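Local coordinates for DNA polymerase sliding clamp 2 (PDB 3LX2) that encircles DNA as a homotrimeric ring and acts as the processivity factor that tethers DNA polymerase and other proteins to the template during replication, at the interface of chains A and B. Numbering follows the deposited sequence. Chains: chain A/B, DNA polymerase sliding clamp 2.

The three contacts follow one another along a single subunit boundary of the PCNA ring. Contact 2, the antiparallel pairing of strand 108-114 of chain A with strand 174-180 of chain B, lies in the middle, its C-alpha centre about 11 Å from that of contact 1 and about 11 Å from that of contact 3; the outer two centres are about 22 Å apart. A:Lys112 belongs to contacts 1 and 2, B:Thr177 and B:Val178 to contacts 2 and 3. Contacts 1 and 3 each add a salt bridge, with the arginine on chain A in one and on chain B in the other, to a central sheet that helps close the homotrimer.

Contact 1: the interface of chains A and B. Residues chain A 75, 98, 112, 114; chain B 171-173.
B:Asp172 and A:Arg75 bury the most surface at this end of the PCNA subunit boundary, 58 and 49 Å². They meet where the loop before strand 174-180 of chain B comes up against helix 73-80 of chain A. A salt bridge joins the guanidinium NH2 of A:Arg75 to the carboxylate OD1 of B:Asp172 at 2.7 Å, with 146° at the hydrogen. The side chains cross obliquely, their flat ends turned 53° from each other. OD1 lies near the guanidinium plane, whereas NH2 approaches from above the carboxylate plane. The arginine is anti at chi2 and bends at chi3 to present this tip.

The amide OD1 of B:Asn171 reaches NH2 of A:Arg75, tip to tip and in the guanidinium plane, but this 2.9 Å bond is weak. OD1 of B:Asn171 also accepts a hydrogen bond from the backbone N of B:Asp172, on a lone pair, at 2.8 Å, tying the turn together beside the charged pair. Both loop side chains place CG in the crowded position between backbone N and carbonyl carbon (chi1 41° for B:Asp172).

Within chain A, CD of A:Pro114 sits over one face of the A:Arg75 guanidinium, 3.8 Å above its centre, and probably limits its tilting. The proline ring also lies against the carbonyl O of B:Asp172, and the A:Phe98 ring has this peptide carbonyl at its edge. Next along the chain, OG of B:Ser173, anti to its backbone N, donates to the carbonyl O of A:Lys112 at 3.1 Å, in the carbonyl plane.

Contact 2: the interface of chains A and B. Residues chain A 82, 108-112; chain B 147, 150-151, 174-178.
Main-chain hydrogen bonds pair strand 108-114 of chain A antiparallel with strand 174-180 of chain B, continuing the sheet across the PCNA subunit boundary. A:Trp110 and B:Arg176 exchange bonds: N of A:Trp110 donates to O of B:Arg176 at 2.8 Å, nearly along the C=O axis, while the return N-H comes from above the plane of the A:Trp110 carbonyl. To either side, B:Val178 N gives to A:Asn108 O at 3.0 Å (174° at the hydrogen) and A:Lys112 N to B:Glu174 O at 2.9 Å.

A:Thr109 and B:Thr177 cross obliquely on one face of this sheet. Each sets its hydroxyl anti to the carbonyl carbon (chi1 -70° and -64°), and OG1 of A:Thr109 shares a hydrogen bond of 2.9 Å with OG1 of B:Thr177, in which either hydroxyl may be the donor.

On the same face B:Val175 lies alongside A:Phe111, pointing the same way. CG2 of B:Val175, anti to the backbone N, sits 3.5 Å from the centroid of the A:Phe111 ring in a CH-pi contact. The ring tip CZ meets CB of B:Ala147 from helix 138-149 and CD2 of B:Leu150. Near that tip, A:Leu82 meets B:Leu150 tip to tip and brings its CD1 to within 3.7 Å of B:Ala147 CB.

Contact 3: the interface of chains A and B. Residues chain A 106-107; chain B 140, 143, 177-179, 183-184.
NH1 of B:Arg143 is the polar atom gripped best here, with two weak hydrogen bonds to one carboxylate. NH1 of B:Arg143 stands 3.2 Å from OE1 of A:Glu107, the nearer charged pair of the salt bridge. The bond from B:Arg143 NH1 to A:Glu107 OE2, at 3.4 Å, is the straighter, 168° at the hydrogen, so the shorter bond is the more bent. The side chains cross at about a right angle, yet carboxylate and guanidinium are nearly coplanar, 10° apart, and the glutamate CD lies in plane at the guanidinium edge. One nitrogen therefore faces both oxygens. This pair joins the turn before strand 108-114 of chain A to helix 138-149 of chain B, at one end of the PCNA intersubunit sheet.

A:Glu107 buries 87 Å². Its CG is anti to the carbonyl carbon, and a bend at chi2 (78°) turns the carboxylate towards the helix. The aliphatic part runs alongside B:Leu179, with CG of A:Glu107 3.6 Å from CD2 of B:Leu179, and CB approaches the methyl CG2 of B:Thr177. Near the carboxylate, B:Ala140 places CB 3.5 Å from OE1 of A:Glu107. B:Arg143 bends at chi2 and chi3 to bring NH1 to the carboxylate of A:Glu107. OD2 of A:Asp106, 4.7 Å from NH1 of B:Arg143, could add some electrostatic attraction without direct contact.

A:Asp106 itself packs by its carbon stem, crossing B:Pro184 at about a right angle, with CB of A:Asp106 3.8 Å from CG of B:Pro184.

Contact 1: the interface of chains A and B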
loop_
_atom_site.group_PDB
_atom_site.type_symbol
_atom_site.label_atom_id
_atom_site.label_comp_id
_atom_site.label_asym_id
_atom_site.label_seq_id
_atom_site.Cartn_x
_atom_site.Cartn_y
_atom_site.Cartn_z
ATOM N N ARG A 75 -14.538 17.968 3.262
ATOM C CA ARG A 75 -14.620 17.822 4.731
ATOM C C ARG A 75 -15.410 16.549 5.086
ATOM O O ARG A 75 -15.033 15.763 5.970
ATOM C CB ARG A 75 -15.331 19.016 5.346
ATOM C CG ARG A 75 -14.468 19.980 6.123
ATOM C CD ARG A 75 -15.426 20.935 6.850
ATOM N NE ARG A 75 -14.969 21.134 8.220
ATOM C CZ ARG A 75 -14.784 22.307 8.817
ATOM N NH1 ARG A 75 -15.057 23.450 8.191
ATOM N NH2 ARG A 75 -14.357 22.317 10.074
ATOM N N PHE A 98 -25.770 23.081 11.232
ATOM C CA PHE A 98 -24.770 22.026 11.109
ATOM C C PHE A 98 -25.393 20.758 10.544
ATOM O O PHE A 98 -26.537 20.425 10.856
ATOM C CB PHE A 98 -24.170 21.704 12.478
ATOM C CG PHE A 98 -23.012 22.562 12.845
ATOM C CD1 PHE A 98 -21.734 22.225 12.443
ATOM C CD2 PHE A 98 -23.192 23.707 13.612
ATOM C CE1 PHE A 98 -20.631 23.034 12.783
ATOM C CE2 PHE A 98 -22.113 24.519 13.973
ATOM C CZ PHE A 98 -20.829 24.178 13.556
ATOM N N LYS A 112 -20.168 16.967 13.714
ATOM C CA LYS A 112 -20.968 18.102 13.233
ATOM C C LYS A 112 -20.184 18.983 12.261
ATOM O O LYS A 112 -19.063 19.454 12.577
ATOM C CB LYS A 112 -21.527 18.906 14.381
ATOM C CG LYS A 112 -22.815 18.315 14.857
ATOM C CD LYS A 112 -23.564 19.229 15.804
ATOM C CE LYS A 112 -22.976 19.110 17.184
ATOM N NZ LYS A 112 -23.998 19.472 18.204
ATOM N N PRO A 114 -20.144 22.320 9.499
ATOM C CA PRO A 114 -20.818 23.617 9.268
ATOM C C PRO A 114 -21.399 23.636 7.883
ATOM O O PRO A 114 -20.752 23.220 6.943
ATOM C CB PRO A 114 -19.685 24.620 9.378
ATOM C CG PRO A 114 -18.463 23.853 8.855
ATOM C CD PRO A 114 -18.687 22.409 9.294
ATOM N N ASN B 171 -11.867 24.495 15.243
ATOM C CA ASN B 171 -12.372 25.470 14.270
ATOM C C ASN B 171 -13.898 25.786 14.389
ATOM O O ASN B 171 -14.272 26.700 15.146
ATOM C CB ASN B 171 -11.849 25.249 12.814
ATOM C CG ASN B 171 -11.972 23.803 12.313
ATOM O OD1 ASN B 171 -13.014 23.153 12.468
ATOM N ND2 ASN B 171 -10.909 23.315 11.654
ATOM N N ASP B 172 -14.740 25.015 13.677
ATOM C CA ASP B 172 -16.203 25.199 13.596
ATOM C C ASP B 172 -16.765 23.820 13.332
ATOM O O ASP B 172 -17.496 23.582 12.363
ATOM C CB ASP B 172 -16.552 26.082 12.403
ATOM C CG ASP B 172 -15.705 25.749 11.177
ATOM O OD1 ASP B 172 -14.997 24.687 11.216
ATOM O OD2 ASP B 172 -15.725 26.562 10.209
ATOM N N SER B 173 -16.367 22.900 14.198
ATOM C CA SER B 173 -16.631 21.507 14.025
ATOM C C SER B 173 -16.472 20.825 15.365
ATOM O O SER B 173 -15.772 21.303 16.232
ATOM C CB SER B 173 -15.642 20.939 13.024
ATOM O OG SER B 173 -15.990 19.615 12.689
#

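Contact 2: the interface of chains A and B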
loop_
_atom_site.group_PDB
_atom_site.type_symbol
_atom_site.label_atom_id
_atom_site.label_comp_id
_atom_site.label_asym_id
_atom_site.label_seq_id
_atom_site.Cartn_x
_atom_site.Cartn_y
_atom_site.Cartn_z
ATOM N N LEU A 82 -13.473 7.492 7.493
ATOM C CA LEU A 82 -13.293 6.736 8.761
ATOM C C LEU A 82 -14.167 5.517 8.896
ATOM O O LEU A 82 -13.915 4.700 9.785
ATOM C CB LEU A 82 -13.479 7.594 10.006
ATOM C CG LEU A 82 -12.719 8.930 10.071
ATOM C CD1 LEU A 82 -13.344 9.677 11.225
ATOM C CD2 LEU A 82 -11.208 8.827 10.250
ATOM N N ASN A 108 -19.962 4.470 18.395
ATOM C CA ASN A 108 -20.769 5.467 17.701
ATOM C C ASN A 108 -19.995 6.778 17.709
ATOM O O ASN A 108 -19.659 7.326 18.782
ATOM C CB ASN A 108 -22.190 5.636 18.337
ATOM C CG ASN A 108 -23.101 4.373 18.170
ATOM O OD1 ASN A 108 -22.743 3.408 17.508
ATOM N ND2 ASN A 108 -24.287 4.395 18.811
ATOM N N THR A 109 -19.714 7.268 16.509
ATOM C CA THR A 109 -18.937 8.493 16.301
ATOM C C THR A 109 -19.874 9.498 15.580
ATOM O O THR A 109 -20.588 9.118 14.596
ATOM C CB THR A 109 -17.674 8.187 15.469
ATOM O OG1 THR A 109 -16.751 7.406 16.257
ATOM C CG2 THR A 109 -16.956 9.458 15.089
ATOM N N TRP A 110 -19.909 10.735 16.101
ATOM C CA TRP A 110 -20.884 11.746 15.694
ATOM C C TRP A 110 -20.165 13.034 15.462
ATOM O O TRP A 110 -19.584 13.626 16.399
ATOM C CB TRP A 110 -21.981 11.996 16.744
ATOM C CG TRP A 110 -22.964 10.901 17.001
ATOM C CD1 TRP A 110 -22.905 9.962 18.031
ATOM C CD2 TRP A 110 -24.156 10.582 16.258
ATOM N NE1 TRP A 110 -24.003 9.117 17.981
ATOM C CE2 TRP A 110 -24.773 9.460 16.903
ATOM C CE3 TRP A 110 -24.798 11.165 15.162
ATOM C CZ2 TRP A 110 -25.974 8.906 16.464
ATOM C CZ3 TRP A 110 -25.985 10.613 14.720
ATOM C CH2 TRP A 110 -26.559 9.486 15.369
ATOM N N PHE A 111 -20.183 13.463 14.213
ATOM C CA PHE A 111 -19.546 14.676 13.777
ATOM C C PHE A 111 -20.582 15.729 13.531
ATOM O O PHE A 111 -21.713 15.437 13.111
ATOM C CB PHE A 111 -18.915 14.443 12.408
ATOM C CG PHE A 111 -17.609 13.803 12.465
ATOM C CD1 PHE A 111 -16.469 14.564 12.701
ATOM C CD2 PHE A 111 -17.491 12.419 12.323
ATOM C CE1 PHE A 111 -15.223 13.949 12.787
ATOM C CE2 PHE A 111 -16.269 11.819 12.419
ATOM C CZ PHE A 111 -15.132 12.593 12.644
ATOM N N LYS A 112 -20.168 16.967 13.714
ATOM C CA LYS A 112 -20.968 18.102 13.233
ATOM C C LYS A 112 -20.184 18.983 12.261
ATOM O O LYS A 112 -19.063 19.454 12.577
ATOM C CB LYS A 112 -21.527 18.906 14.381
ATOM C CG LYS A 112 -22.815 18.315 14.857
ATOM C CD LYS A 112 -23.564 19.229 15.804
ATOM C CE LYS A 112 -22.976 19.110 17.184
ATOM N NZ LYS A 112 -23.998 19.472 18.204
ATOM N N ALA B 147 -10.662 9.956 14.665
ATOM C CA ALA B 147 -11.755 10.872 14.409
ATOM C C ALA B 147 -11.527 12.279 15.059
ATOM O O ALA B 147 -11.760 13.278 14.414
ATOM C CB ALA B 147 -13.108 10.263 14.828
ATOM N N LEU B 150 -9.152 14.894 12.956
ATOM C CA LEU B 150 -9.885 15.669 11.943
ATOM C C LEU B 150 -10.365 17.065 12.350
ATOM O O LEU B 150 -10.522 17.958 11.510
ATOM C CB LEU B 150 -11.128 14.876 11.548
ATOM C CG LEU B 150 -11.073 14.201 10.197
ATOM C CD1 LEU B 150 -9.683 13.870 9.695
ATOM C CD2 LEU B 150 -11.960 12.991 10.188
ATOM N N VAL B 151 -10.642 17.219 13.630
ATOM C CA VAL B 151 -11.306 18.383 14.140
ATOM C C VAL B 151 -10.322 19.304 14.875
ATOM O O VAL B 151 -10.510 20.535 14.942
ATOM C CB VAL B 151 -12.398 17.905 15.102
ATOM C CG1 VAL B 151 -12.682 18.902 16.170
ATOM C CG2 VAL B 151 -13.665 17.552 14.330
ATOM N N GLU B 174 -17.140 19.696 15.540
ATOM C CA GLU B 174 -16.888 18.878 16.689
ATOM C C GLU B 174 -17.166 17.443 16.378
ATOM O O GLU B 174 -17.818 17.163 15.409
ATOM C CB GLU B 174 -17.657 19.334 17.935
ATOM C CG GLU B 174 -19.002 19.936 17.715
ATOM C CD GLU B 174 -19.688 20.259 19.057
ATOM O OE1 GLU B 174 -19.712 21.464 19.448
ATOM O OE2 GLU B 174 -20.179 19.297 19.717
ATOM N N VAL B 175 -16.631 16.554 17.207
ATOM C CA VAL B 175 -16.841 15.147 17.057
ATOM C C VAL B 175 -16.936 14.548 18.446
ATOM O O VAL B 175 -16.327 15.015 19.371
ATOM C CB VAL B 175 -15.714 14.449 16.232
ATOM C CG1 VAL B 175 -14.344 14.649 16.850
ATOM C CG2 VAL B 175 -16.011 12.971 16.077
ATOM N N ARG B 176 -17.688 13.474 18.559
ATOM C CA ARG B 176 -17.844 12.796 19.823
ATOM C C ARG B 176 -17.809 11.312 19.437
ATOM O O ARG B 176 -18.418 10.913 18.446
ATOM C CB ARG B 176 -19.187 13.222 20.449
ATOM C CG ARG B 176 -19.400 12.797 21.866
ATOM C CD ARG B 176 -20.685 13.383 22.498
ATOM N NE ARG B 176 -20.349 14.570 23.319
ATOM C CZ ARG B 176 -20.871 14.877 24.518
ATOM N NH1 ARG B 176 -21.777 14.095 25.103
ATOM N NH2 ARG B 176 -20.471 15.985 25.135
ATOM N N THR B 177 -17.032 10.530 20.189
ATOM C CA THR B 177 -17.081 9.067 20.160
ATOM C C THR B 177 -17.523 8.558 21.551
ATOM O O THR B 177 -16.914 8.841 22.592
ATOM C CB THR B 177 -15.744 8.473 19.714
ATOM O OG1 THR B 177 -15.462 8.882 18.348
ATOM C CG2 THR B 177 -15.759 6.906 19.811
ATOM N N VAL B 178 -18.596 7.781 21.527
ATOM C CA VAL B 178 -19.236 7.198 22.695
ATOM C C VAL B 178 -19.098 5.652 22.775
ATOM O O VAL B 178 -19.237 4.939 21.768
ATOM C CB VAL B 178 -20.687 7.654 22.681
ATOM C CG1 VAL B 178 -21.562 6.890 23.707
ATOM C CG2 VAL B 178 -20.738 9.191 22.901
#

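Contact 3: the interface of chains A and B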
loop_
_atom_site.group_PDB
_atom_site.type_symbol
_atom_site.label_atom_id
_atom_site.label_comp_id
_atom_site.label_asym_id
_atom_site.label_seq_id
_atom_site.Cartn_x
_atom_site.Cartn_y
_atom_site.Cartn_z
ATOM N N ASP A 106 -19.016 -0.741 16.259
ATOM C CA ASP A 106 -18.691 -1.147 17.642
ATOM C C ASP A 106 -18.668 0.052 18.607
ATOM O O ASP A 106 -19.051 -0.079 19.766
ATOM C CB ASP A 106 -17.363 -1.905 17.662
ATOM C CG ASP A 106 -17.419 -3.195 16.834
ATOM O OD1 ASP A 106 -18.523 -3.803 16.733
ATOM O OD2 ASP A 106 -16.360 -3.577 16.264
ATOM N N GLU A 107 -18.202 1.204 18.105
ATOM C CA GLU A 107 -18.494 2.530 18.705
ATOM C C GLU A 107 -19.428 3.392 17.800
ATOM O O GLU A 107 -19.672 3.070 16.626
ATOM C CB GLU A 107 -17.218 3.309 19.006
ATOM C CG GLU A 107 -16.109 2.517 19.675
ATOM C CD GLU A 107 -15.341 1.620 18.676
ATOM O OE1 GLU A 107 -15.062 0.410 18.997
ATOM O OE2 GLU A 107 -15.015 2.158 17.570
ATOM N N ALA B 140 -10.914 0.612 19.603
ATOM C CA ALA B 140 -11.777 1.691 20.055
ATOM C C ALA B 140 -11.000 3.001 20.306
ATOM O O ALA B 140 -11.324 4.031 19.742
ATOM C CB ALA B 140 -12.575 1.256 21.344
ATOM N N ARG B 143 -9.805 4.548 17.029
ATOM C CA ARG B 143 -10.752 5.196 16.145
ATOM C C ARG B 143 -10.988 6.559 16.697
ATOM O O ARG B 143 -10.935 7.518 15.954
ATOM C CB ARG B 143 -12.040 4.418 15.941
ATOM C CG ARG B 143 -11.854 3.279 14.889
ATOM C CD ARG B 143 -12.728 2.057 15.317
ATOM N NE ARG B 143 -12.083 0.807 14.937
ATOM C CZ ARG B 143 -12.177 -0.329 15.607
ATOM N NH1 ARG B 143 -12.931 -0.424 16.720
ATOM N NH2 ARG B 143 -11.520 -1.394 15.136
ATOM N N THR B 177 -17.032 10.530 20.189
ATOM C CA THR B 177 -17.081 9.067 20.160
ATOM C C THR B 177 -17.523 8.558 21.551
ATOM O O THR B 177 -16.914 8.841 22.592
ATOM C CB THR B 177 -15.744 8.473 19.714
ATOM O OG1 THR B 177 -15.462 8.882 18.348
ATOM C CG2 THR B 177 -15.759 6.906 19.811
ATOM N N VAL B 178 -18.596 7.781 21.527
ATOM C CA VAL B 178 -19.236 7.198 22.695
ATOM C C VAL B 178 -19.098 5.652 22.775
ATOM O O VAL B 178 -19.237 4.939 21.768
ATOM C CB VAL B 178 -20.687 7.654 22.681
ATOM C CG1 VAL B 178 -21.562 6.890 23.707
ATOM C CG2 VAL B 178 -20.738 9.191 22.901
ATOM N N LEU B 179 -18.788 5.161 23.982
ATOM C CA LEU B 179 -18.667 3.730 24.302
ATOM C C LEU B 179 -19.535 3.481 25.501
ATOM O O LEU B 179 -19.515 4.285 26.420
ATOM C CB LEU B 179 -17.250 3.383 24.735
ATOM C CG LEU B 179 -16.330 2.894 23.646
ATOM C CD1 LEU B 179 -14.904 2.652 24.117
ATOM C CD2 LEU B 179 -16.911 1.630 23.052
ATOM N N ASP B 183 -20.950 -2.434 24.499
ATOM C CA ASP B 183 -20.023 -2.456 23.388
ATOM C C ASP B 183 -18.840 -3.356 23.660
ATOM O O ASP B 183 -18.356 -3.421 24.772
ATOM C CB ASP B 183 -19.528 -1.029 23.092
ATOM C CG ASP B 183 -20.646 -0.109 22.707
ATOM O OD1 ASP B 183 -21.580 -0.602 22.020
ATOM O OD2 ASP B 183 -20.576 1.081 23.102
ATOM N N PRO B 184 -18.332 -3.996 22.611
ATOM C CA PRO B 184 -17.167 -4.829 22.791
ATOM C C PRO B 184 -15.935 -4.017 23.173
ATOM O O PRO B 184 -15.025 -4.564 23.804
ATOM C CB PRO B 184 -16.988 -5.494 21.434
ATOM C CG PRO B 184 -17.647 -4.539 20.421
ATOM C CD PRO B 184 -18.766 -3.900 21.201
#